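Local coordinates for acetoacetate decarboxylase (Sphingomonas wittichii, PDB 5UPB) that is an acetoacetate decarboxylase-like enzyme, a lyase that probably works through a Schiff base formed with its substrate, at the interface of chains A and B. Numbering follows the deposited sequence. Chains: chain A/B, Acetoacetate decarboxylase.

The interface of chains A and B. Residues chain A 111-112, 115, 186-187; chain B 4-5, 15, 112.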
# COMPACT_ATOMS: atom_id res chain seq x y z
N LEU A 111 -0.03 -1.63 15.82
CA LEU A 111 -0.85 -2.80 16.08
C LEU A 111 -0.33 -3.58 17.29
O LEU A 111 -1.09 -3.94 18.20
CB LEU A 111 -0.91 -3.67 14.83
CG LEU A 111 -1.77 -4.93 14.97
CD1 LEU A 111 -2.27 -5.29 13.59
CD2 LEU A 111 -0.97 -6.04 15.59
N ILE A 112 0.96 -3.86 17.29
CA ILE A 112 1.50 -4.71 18.33
C ILE A 112 1.53 -4.00 19.68
O ILE A 112 1.17 -4.59 20.71
CB ILE A 112 2.89 -5.21 17.90
CG1 ILE A 112 2.74 -6.26 16.75
CG2 ILE A 112 3.65 -5.77 19.10
CD1 ILE A 112 2.10 -7.57 17.19
N TRP A 115 -1.90 -4.37 20.91
CA TRP A 115 -2.27 -5.69 21.41
C TRP A 115 -1.67 -5.93 22.78
O TRP A 115 -2.31 -6.53 23.66
CB TRP A 115 -1.83 -6.80 20.43
CG TRP A 115 -2.72 -7.11 19.26
CD1 TRP A 115 -3.22 -6.22 18.34
CD2 TRP A 115 -3.19 -8.41 18.85
NE1 TRP A 115 -3.99 -6.89 17.40
CE2 TRP A 115 -3.98 -8.23 17.68
CE3 TRP A 115 -3.03 -9.70 19.35
CZ2 TRP A 115 -4.61 -9.29 17.01
CZ3 TRP A 115 -3.65 -10.75 18.69
CH2 TRP A 115 -4.43 -10.53 17.53
N TRP A 186 -3.72 -13.38 24.43
CA TRP A 186 -2.69 -14.05 23.65
C TRP A 186 -2.99 -15.54 23.70
O TRP A 186 -2.50 -16.26 24.58
CB TRP A 186 -1.29 -13.73 24.17
CG TRP A 186 -0.18 -14.07 23.20
CD1 TRP A 186 0.86 -14.95 23.41
CD2 TRP A 186 0.01 -13.54 21.88
NE1 TRP A 186 1.69 -14.99 22.31
CE2 TRP A 186 1.18 -14.15 21.35
CE3 TRP A 186 -0.69 -12.62 21.09
CZ2 TRP A 186 1.67 -13.86 20.07
CZ3 TRP A 186 -0.21 -12.34 19.81
CH2 TRP A 186 0.97 -12.96 19.31
N PRO A 187 -3.83 -16.03 22.80
CA PRO A 187 -4.34 -17.39 22.95
C PRO A 187 -3.29 -18.43 22.58
O PRO A 187 -2.27 -18.13 21.96
CB PRO A 187 -5.52 -17.44 21.98
CG PRO A 187 -5.14 -16.44 20.91
CD PRO A 187 -4.43 -15.33 21.65
N THR B 4 -8.52 -15.25 18.11
CA THR B 4 -7.88 -13.99 18.45
C THR B 4 -8.86 -12.84 18.36
O THR B 4 -10.04 -13.01 18.02
CB THR B 4 -6.70 -13.68 17.54
OG1 THR B 4 -7.18 -13.35 16.23
CG2 THR B 4 -5.69 -14.86 17.46
N HIS B 5 -8.35 -11.64 18.67
CA HIS B 5 -9.05 -10.42 18.33
C HIS B 5 -9.44 -10.44 16.85
O HIS B 5 -8.69 -10.95 16.02
CB HIS B 5 -8.15 -9.21 18.54
CG HIS B 5 -7.70 -8.99 19.96
ND1 HIS B 5 -8.57 -8.95 21.03
CD2 HIS B 5 -6.47 -8.73 20.46
CE1 HIS B 5 -7.89 -8.69 22.13
NE2 HIS B 5 -6.61 -8.54 21.81
N LEU B 15 -9.07 -12.58 13.73
CA LEU B 15 -7.96 -12.64 12.78
C LEU B 15 -7.50 -14.07 12.54
O LEU B 15 -7.23 -14.48 11.39
CB LEU B 15 -6.82 -11.80 13.32
CG LEU B 15 -5.90 -11.01 12.44
CD1 LEU B 15 -6.65 -10.24 11.37
CD2 LEU B 15 -5.14 -10.11 13.39
N ILE B 112 0.12 -12.52 12.68
CA ILE B 112 -0.32 -12.92 14.00
C ILE B 112 -0.26 -14.42 14.15
O ILE B 112 0.21 -14.93 15.18
CB ILE B 112 -1.73 -12.35 14.31
CG1 ILE B 112 -1.63 -10.85 14.53
CG2 ILE B 112 -2.37 -13.05 15.52
CD1 ILE B 112 -0.89 -10.42 15.82
O HOH W 1 -4.05 -8.62 23.05
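With CG of A:Trp115 beside its backbone N and opposite the carbonyl carbon (chi1 -83°), the indole extends from helix 108-116 into chain B, where a similar first torsion at B:His5 (chi1 -62°) brings the imidazole over one indole face. The imidazole stands nearly upright on the indole, its plane 81° from that of the six-membered ring, and presents its CD2 edge 3.7 Å from CD2 of A:Trp115. On the opposite face B:Ile112 supplies a CH-pi contact, its CD1 lying 3.9 Å from the centroid of the six-membered ring and displaced toward the rim. The indole is thus clamped between an aromatic edge and an aliphatic branch, while at its far rim CD2 of B:Leu15 lies 3.7 Å from CZ2 of A:Trp115, and CB of B:Thr4 rests near CH2 of the same ring. Within chain A, CE3 of A:Trp115 meets the edge of A:Trp186 in that ring's plane. An alanine in place of A:Trp115 would probably strip the imidazole edge and B:Ile112 of the surface between them, opening a gap in this largely apolar part of the two-fold interface. Nearby, CG of A:Pro187 packs on CG2 of B:Thr4, whose hydroxyl OG1 donates to B:His5 O (2.8 Å) and should steady this N-terminal segment. One water joins the chains, 2.8 Å from both NE2 of B:His5 and the backbone O of A:Trp115, and lies in the imidazole plane.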